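Local coordinates for protein UDP-N-acetylglucosamine pyrophosphorylase (Entamoeba histolytica, PDB 3OC9) that probably catalyses the transfer of a uridylyl group from UTP to N-acetylglucosamine 1-phosphate, giving UDP-N-acetylglucosamine and diphosphate, at residues I68-M71 with T72-L76; L76-L79 with Q80-A83; K113-Q116 with Y117-L120. All coordinates share one frame; numbering follows the deposited sequence. Where two conformers were deposited one is given.

Interaction 1. Residues I68-M71 with T72-L76; sequences IFQM and TSERL
The opening turns of helix 68-87, an alpha-helix packed against strand 95-100 of the central sheet, bring Gln70 against Glu74 and Ser73 against the carbonyl of Phe69, each one turn away. Gln70 and Glu74 form an i to i+4 polar pair on the partly exposed flank. Gln70 NE2 donates to Glu74 OE2 at 3.2 Å with an N-H...O angle of 157°, arriving from above the carboxylate plane; amide and carboxylate stand almost perpendicular, 86° apart. With CG of Gln70 anti to its own nitrogen (chi1 -180°) and the chain extended, the amide stands straight out from the helix, and the Glu74 carboxylate leans back to meet it. The other carboxylate oxygen, Glu74 OE1, makes a salt bridge with Lys66, so the glutamate ties the helix to the residues just before it. Main-chain i to i+4 bonds run underneath, among them Thr72 N to Ile68 O at 3.2 Å. Facing the sheet, Phe69 packs on Leu98, and Thr72 and Ser73 on Trp96. There Phe69 O is gripped twice: Ser73 N and Ser73 OG, each 3.1 Å from Phe69 O, approach from opposite faces of the carbonyl plane.

Interaction 2. Residues L76-L79 with Q80-A83; sequences LLRL and QELA
Arg78 reaches forward to meet both Glu81 and Leu82, and with Gln80 these side chains carry the contact between successive turns of helix 68-87. The arginine chain leaves with CG anti to the backbone N (chi1 178°) and bends at chi2 (60°), which swings the guanidinium over the next turn. Its NH1 forms a salt bridge with Glu81 OE1 at 2.9 Å; the acceptor lies in the guanidinium plane, yet the nitrogen comes from above the carboxylate, whose plane is turned 88° away. Leu82 CD2 covers one guanidinium face, 3.8 Å from Arg78 CZ and over the centre of the group. Both charges have second partners: Arg78 NH2 pairs with Glu388, and Glu81 OE1 with Arg382, a network that probably restrains the rotation of the guanidinium. Gln80 works with the preceding turn instead, its CG 3.4 Å from Leu76 O. Its amide NE2 reaches a bridging water at 3.3 Å, and that water donates to Leu77 O at 2.9 Å; the amide oxygen OE1 accepts from Ile94 N and from Gln124. Beyond the polar network, Leu82 also packs on Tyr24 and Leu28 of helix 21-32. Main-chain bonds such as Gln80 N to Leu76 O, 3.0 Å, complete an alpha-helix whose i to i+3 salt bridge is combined with i to i+4 aliphatic cover of the same arginine.

Interaction 3. Residues K113-Q116 with Y117-L120; sequences KEHQ and YFGL
A Schellman motif ends helix 105-114 here, with Gln116 as its C-prime residue: Gln116 N bonds to Lys113 O at 3.1 Å and Tyr117 N to Phe112 O. The chain goes on through a left-handed turn, Gln116, Tyr117 and Phe118 all at positive phi, so that Phe118 comes beside His115 and Tyr117 beside Lys113. The tighter part is the His115-Phe118 pair. His115 CB sits over one face of the Phe118 ring in a CH-pi contact, 4.0 Å from the ring centroid and offset toward the rim. The two side chains run side by side in the same direction; their rings are nearly parallel, 22° apart, but slid so far that they barely overlap, with centroids 5.1 Å apart. A backbone bond from Phe118 N to His115 O, 3.2 Å, holds this turn. Phe118 also touches Gln70 and Ser73, while the His115 ring meets that of Tyr111. The next link is slacker: Gly119 N to Gln116 O is a weak bond. Gly119, at a phi of 97°, takes a backbone shape that suits a residue without CB.

The solvent side is looser. Lys113 is exposed, and its chain crosses Tyr117 obliquely, while Lys113 CA lies over a face of the tyrosine ring. The bend at chi2 of Lys113 lays CD 3.5 Å from Tyr117 OH and carries NZ past it, and the two polar groups meet through solvent: one water accepts from Lys113 NZ at 3.0 Å and lies 2.8 Å from Tyr117 OH, near the tyrosine ring plane.

Overall arrangement
Interactions 1 and 2 are successive parts of helix 68-87; they share Leu76, and their centres lie about 12 Å apart. Interaction 3, at the end of helix 105-114, lies against both. Its centre is about 11 Å from that of interaction 1, where Gln70 OE1 meets Phe118 CE1 at 3.6 Å and Ser73 OG meets Leu120 CD1 at 3.6 Å. From interaction 2 it is about 17 Å centre to centre, yet Leu77 CD2 approaches Leu120 CD2 to 3.8 Å. The turn at 117-120 thus packs along helix 68-87 before the chain enters strand 125-134 of the central sheet. Burial decreases from interaction 1 through interaction 2 to the surface contact of interaction 3.

Interaction 1. Residues I68-M71 with T72-L76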
loop_
_atom_site.group_PDB
_atom_site.type_symbol
_atom_site.label_atom_id
_atom_site.label_comp_id
_atom_site.label_asym_id
_atom_site.label_seq_id
_atom_site.Cartn_x
_atom_site.Cartn_y
_atom_site.Cartn_z
ATOM N N ILE A 68 10.127 -7.391 -3.995
ATOM C CA ILE A 68 8.780 -6.848 -3.677
ATOM C C ILE A 68 7.949 -6.698 -4.972
ATOM O O ILE A 68 6.771 -7.112 -5.023
ATOM C CB ILE A 68 8.882 -5.500 -2.876
ATOM C CG1 ILE A 68 9.543 -5.723 -1.490
ATOM C CG2 ILE A 68 7.510 -4.818 -2.736
ATOM C CD1 ILE A 68 9.938 -4.422 -0.751
ATOM N N PHE A 69 8.554 -6.122 -6.018
ATOM C CA PHE A 69 7.883 -6.004 -7.333
ATOM C C PHE A 69 7.440 -7.369 -7.905
ATOM O O PHE A 69 6.338 -7.461 -8.476
ATOM C CB PHE A 69 8.752 -5.278 -8.387
ATOM C CG PHE A 69 8.803 -3.739 -8.269
ATOM C CD1 PHE A 69 7.726 -2.987 -7.788
ATOM C CD2 PHE A 69 9.935 -3.053 -8.732
ATOM C CE1 PHE A 69 7.796 -1.570 -7.725
ATOM C CE2 PHE A 69 10.011 -1.645 -8.688
ATOM C CZ PHE A 69 8.943 -0.907 -8.168
ATOM N N GLN A 70 8.283 -8.412 -7.775
ATOM C CA GLN A 70 7.916 -9.778 -8.227
ATOM C C GLN A 70 6.697 -10.366 -7.454
ATOM O O GLN A 70 5.837 -11.005 -8.078
ATOM C CB GLN A 70 9.120 -10.761 -8.185
ATOM C CG GLN A 70 8.753 -12.209 -8.668
ATOM C CD GLN A 70 9.971 -13.142 -8.864
ATOM O OE1 GLN A 70 11.130 -12.747 -8.671
ATOM N NE2 GLN A 70 9.698 -14.389 -9.267
ATOM N N MET A 71 6.644 -10.176 -6.125
ATOM C CA MET A 71 5.491 -10.580 -5.279
ATOM C C MET A 71 4.163 -9.995 -5.808
ATOM O O MET A 71 3.153 -10.715 -6.009
ATOM C CB MET A 71 5.665 -10.102 -3.820
ATOM C CG MET A 71 7.030 -10.304 -3.149
ATOM S SD MET A 71 7.075 -11.582 -1.885
ATOM C CE MET A 71 7.291 -13.024 -2.922
ATOM N N THR A 72 4.159 -8.669 -6.008
ATOM C CA THR A 72 2.982 -7.961 -6.555
ATOM C C THR A 72 2.576 -8.498 -7.947
ATOM O O THR A 72 1.393 -8.760 -8.197
ATOM C CB THR A 72 3.194 -6.401 -6.571
ATOM O OG1 THR A 72 3.612 -5.960 -5.267
ATOM C CG2 THR A 72 1.895 -5.655 -6.985
ATOM N N SER A 73 3.553 -8.695 -8.849
ATOM C CA SER A 73 3.262 -9.270 -10.174
ATOM C C SER A 73 2.533 -10.626 -10.076
ATOM O O SER A 73 1.548 -10.874 -10.794
ATOM C CB SER A 73 4.556 -9.414 -11.021
ATOM O OG SER A 73 5.159 -8.124 -11.219
ATOM N N GLU A 74 3.006 -11.483 -9.173
ATOM C CA GLU A 74 2.455 -12.846 -9.011
ATOM C C GLU A 74 1.024 -12.853 -8.425
ATOM O O GLU A 74 0.160 -13.647 -8.856
ATOM C CB GLU A 74 3.429 -13.725 -8.197
ATOM C CG GLU A 74 4.724 -14.093 -8.991
ATOM C CD GLU A 74 5.713 -14.982 -8.221
ATOM O OE1 GLU A 74 5.556 -15.170 -6.997
ATOM O OE2 GLU A 74 6.685 -15.462 -8.856
ATOM N N ARG A 75 0.759 -11.953 -7.473
ATOM C CA ARG A 75 -0.599 -11.789 -6.948
ATOM C C ARG A 75 -1.594 -11.305 -8.036
ATOM O O ARG A 75 -2.717 -11.811 -8.106
ATOM C CB ARG A 75 -0.592 -10.890 -5.689
ATOM C CG ARG A 75 -1.972 -10.698 -5.027
ATOM C CD ARG A 75 -1.863 -10.550 -3.497
ATOM N NE ARG A 75 -1.728 -11.841 -2.850
ATOM C CZ ARG A 75 -1.414 -12.041 -1.571
ATOM N NH1 ARG A 75 -1.324 -13.285 -1.135
ATOM N NH2 ARG A 75 -1.179 -11.028 -0.722
ATOM N N LEU A 76 -1.195 -10.347 -8.885
ATOM C CA LEU A 76 -2.052 -9.924 -10.006
ATOM C C LEU A 76 -2.344 -11.087 -10.988
ATOM O O LEU A 76 -3.489 -11.253 -11.443
ATOM C CB LEU A 76 -1.456 -8.704 -10.752
ATOM C CG LEU A 76 -1.336 -7.376 -9.980
ATOM C CD1 LEU A 76 -0.723 -6.273 -10.891
ATOM C CD2 LEU A 76 -2.706 -6.906 -9.442
#

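Interaction 2. Residues L76-L79 with Q80-A83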
loop_
_atom_site.group_PDB
_atom_site.type_symbol
_atom_site.label_atom_id
_atom_site.label_comp_id
_atom_site.label_asym_id
_atom_site.label_seq_id
_atom_site.Cartn_x
_atom_site.Cartn_y
_atom_site.Cartn_z
ATOM N N LEU A 76 -1.195 -10.347 -8.885
ATOM C CA LEU A 76 -2.052 -9.924 -10.006
ATOM C C LEU A 76 -2.344 -11.087 -10.988
ATOM O O LEU A 76 -3.489 -11.253 -11.443
ATOM C CB LEU A 76 -1.456 -8.704 -10.752
ATOM C CG LEU A 76 -1.336 -7.376 -9.980
ATOM C CD1 LEU A 76 -0.723 -6.273 -10.891
ATOM C CD2 LEU A 76 -2.706 -6.906 -9.442
ATOM N N LEU A 77 -1.322 -11.891 -11.307
ATOM C CA LEU A 77 -1.526 -13.097 -12.142
ATOM C C LEU A 77 -2.565 -14.082 -11.547
ATOM O O LEU A 77 -3.425 -14.612 -12.276
ATOM C CB LEU A 77 -0.189 -13.798 -12.453
ATOM C CG LEU A 77 0.738 -13.088 -13.467
ATOM C CD1 LEU A 77 2.118 -13.723 -13.431
ATOM C CD2 LEU A 77 0.193 -13.097 -14.913
ATOM N N ARG A 78 -2.526 -14.279 -10.229
ATOM C CA ARG A 78 -3.475 -15.207 -9.543
ATOM C C ARG A 78 -4.914 -14.664 -9.498
ATOM O O ARG A 78 -5.878 -15.422 -9.696
ATOM C CB ARG A 78 -2.966 -15.558 -8.135
ATOM C CG ARG A 78 -3.889 -16.471 -7.296
ATOM C CD ARG A 78 -4.135 -17.831 -7.995
ATOM N NE ARG A 78 -4.853 -18.772 -7.124
ATOM C CZ ARG A 78 -5.371 -19.930 -7.542
ATOM N NH1 ARG A 78 -5.270 -20.292 -8.826
ATOM N NH2 ARG A 78 -5.987 -20.729 -6.678
ATOM N N LEU A 79 -5.053 -13.359 -9.216
ATOM C CA LEU A 79 -6.342 -12.676 -9.256
ATOM C C LEU A 79 -6.981 -12.728 -10.654
ATOM O O LEU A 79 -8.188 -12.997 -10.780
ATOM C CB LEU A 79 -6.200 -11.209 -8.766
ATOM C CG LEU A 79 -5.962 -11.070 -7.250
ATOM C CD1 LEU A 79 -5.463 -9.647 -6.911
ATOM C CD2 LEU A 79 -7.272 -11.385 -6.476
ATOM N N GLN A 80 -6.186 -12.501 -11.706
ATOM C CA GLN A 80 -6.707 -12.631 -13.085
ATOM C C GLN A 80 -7.254 -14.051 -13.367
ATOM O O GLN A 80 -8.313 -14.206 -13.985
ATOM C CB GLN A 80 -5.633 -12.250 -14.138
ATOM C CG GLN A 80 -5.363 -10.716 -14.243
ATOM C CD GLN A 80 -4.166 -10.339 -15.147
ATOM O OE1 GLN A 80 -3.917 -9.151 -15.385
ATOM N NE2 GLN A 80 -3.424 -11.338 -15.634
ATOM N N GLU A 81 -6.515 -15.051 -12.899
ATOM C CA GLU A 81 -6.857 -16.487 -13.060
ATOM C C GLU A 81 -8.177 -16.860 -12.355
ATOM O O GLU A 81 -9.037 -17.508 -12.956
ATOM C CB GLU A 81 -5.704 -17.339 -12.542
ATOM C CG GLU A 81 -5.834 -18.844 -12.770
ATOM C CD GLU A 81 -4.533 -19.584 -12.474
ATOM O OE1 GLU A 81 -3.999 -19.498 -11.338
ATOM O OE2 GLU A 81 -4.044 -20.265 -13.407
ATOM N N LEU A 82 -8.343 -16.430 -11.103
ATOM C CA LEU A 82 -9.589 -16.665 -10.352
ATOM C C LEU A 82 -10.831 -16.053 -11.037
ATOM O O LEU A 82 -11.898 -16.705 -11.121
ATOM C CB LEU A 82 -9.453 -16.174 -8.891
ATOM C CG LEU A 82 -8.484 -16.944 -7.972
ATOM C CD1 LEU A 82 -8.417 -16.332 -6.549
ATOM C CD2 LEU A 82 -8.882 -18.430 -7.863
ATOM N N ALA A 83 -10.694 -14.813 -11.512
ATOM C CA ALA A 83 -11.755 -14.143 -12.254
ATOM C C ALA A 83 -12.092 -14.875 -13.569
ATOM O O ALA A 83 -13.274 -14.964 -13.945
ATOM C CB ALA A 83 -11.385 -12.679 -12.532
HETATM O O HOH W 1 -3.387 -14.571 -15.215
#

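Interaction 3. Residues K113-Q116 with Y117-L120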
loop_
_atom_site.group_PDB
_atom_site.type_symbol
_atom_site.label_atom_id
_atom_site.label_comp_id
_atom_site.label_asym_id
_atom_site.label_seq_id
_atom_site.Cartn_x
_atom_site.Cartn_y
_atom_site.Cartn_z
ATOM N N LYS A 113 11.637 -4.654 -17.955
ATOM C CA LYS A 113 11.927 -5.176 -19.309
ATOM C C LYS A 113 12.910 -6.357 -19.290
ATOM O O LYS A 113 12.693 -7.393 -19.941
ATOM C CB LYS A 113 12.475 -4.035 -20.187
ATOM C CG LYS A 113 12.903 -4.406 -21.634
ATOM C CD LYS A 113 11.759 -4.961 -22.468
ATOM C CE LYS A 113 12.137 -5.011 -23.957
ATOM N NZ LYS A 113 11.247 -5.908 -24.752
ATOM N N GLU A 114 13.997 -6.204 -18.559
ATOM C CA GLU A 114 14.999 -7.285 -18.543
ATOM C C GLU A 114 14.606 -8.507 -17.689
ATOM O O GLU A 114 15.240 -9.570 -17.788
ATOM C CB GLU A 114 16.399 -6.732 -18.235
ATOM C CG GLU A 114 16.841 -5.582 -19.205
ATOM C CD GLU A 114 17.021 -5.995 -20.699
ATOM O OE1 GLU A 114 17.425 -7.161 -20.964
ATOM O OE2 GLU A 114 16.776 -5.116 -21.594
ATOM N N HIS A 115 13.528 -8.384 -16.903
ATOM C CA HIS A 115 12.937 -9.551 -16.232
ATOM C C HIS A 115 11.690 -10.105 -16.967
ATOM O O HIS A 115 10.950 -10.923 -16.403
ATOM C CB HIS A 115 12.631 -9.260 -14.737
ATOM C CG HIS A 115 13.852 -9.099 -13.872
ATOM N ND1 HIS A 115 14.412 -10.143 -13.156
ATOM C CD2 HIS A 115 14.604 -8.006 -13.589
ATOM C CE1 HIS A 115 15.459 -9.700 -12.478
ATOM N NE2 HIS A 115 15.595 -8.405 -12.721
ATOM N N GLN A 116 11.481 -9.690 -18.227
ATOM C CA GLN A 116 10.306 -10.094 -19.050
ATOM C C GLN A 116 8.981 -9.957 -18.258
ATOM O O GLN A 116 8.078 -10.812 -18.344
ATOM C CB GLN A 116 10.510 -11.499 -19.666
ATOM C CG GLN A 116 9.717 -11.849 -20.963
ATOM C CD GLN A 116 10.084 -10.990 -22.180
ATOM O OE1 GLN A 116 11.257 -10.705 -22.450
ATOM N NE2 GLN A 116 9.068 -10.589 -22.928
ATOM N N TYR A 117 8.898 -8.858 -17.499
ATOM C CA TYR A 117 7.705 -8.455 -16.708
ATOM C C TYR A 117 7.159 -9.475 -15.687
ATOM O O TYR A 117 5.995 -9.381 -15.260
ATOM C CB TYR A 117 6.593 -7.927 -17.642
ATOM C CG TYR A 117 7.117 -6.853 -18.578
ATOM C CD1 TYR A 117 7.274 -5.529 -18.143
ATOM C CD2 TYR A 117 7.502 -7.167 -19.867
ATOM C CE1 TYR A 117 7.786 -4.548 -18.996
ATOM C CE2 TYR A 117 8.009 -6.199 -20.725
ATOM C CZ TYR A 117 8.152 -4.902 -20.287
ATOM O OH TYR A 117 8.655 -3.949 -21.149
ATOM N N PHE A 118 8.012 -10.409 -15.256
ATOM C CA PHE A 118 7.624 -11.502 -14.350
ATOM C C PHE A 118 6.373 -12.274 -14.818
ATOM O O PHE A 118 5.648 -12.848 -14.005
ATOM C CB PHE A 118 7.476 -11.005 -12.876
ATOM C CG PHE A 118 8.726 -10.342 -12.325
ATOM C CD1 PHE A 118 9.824 -11.114 -11.930
ATOM C CD2 PHE A 118 8.808 -8.949 -12.219
ATOM C CE1 PHE A 118 10.991 -10.515 -11.442
ATOM C CE2 PHE A 118 9.967 -8.339 -11.734
ATOM C CZ PHE A 118 11.063 -9.136 -11.331
ATOM N N GLY A 119 6.144 -12.318 -16.132
ATOM C CA GLY A 119 4.985 -13.052 -16.679
ATOM C C GLY A 119 3.739 -12.224 -16.990
ATOM O O GLY A 119 2.779 -12.750 -17.568
ATOM N N LEU A 120 3.741 -10.943 -16.598
ATOM C CA LEU A 120 2.706 -9.973 -17.036
ATOM C C LEU A 120 2.922 -9.542 -18.500
ATOM O O LEU A 120 3.942 -9.901 -19.113
ATOM C CB LEU A 120 2.668 -8.746 -16.099
ATOM C CG LEU A 120 2.246 -9.016 -14.638
ATOM C CD1 LEU A 120 2.553 -7.817 -13.709
ATOM C CD2 LEU A 120 0.775 -9.406 -14.580
HETATM O O HOH W 2 8.515 -5.250 -23.666
#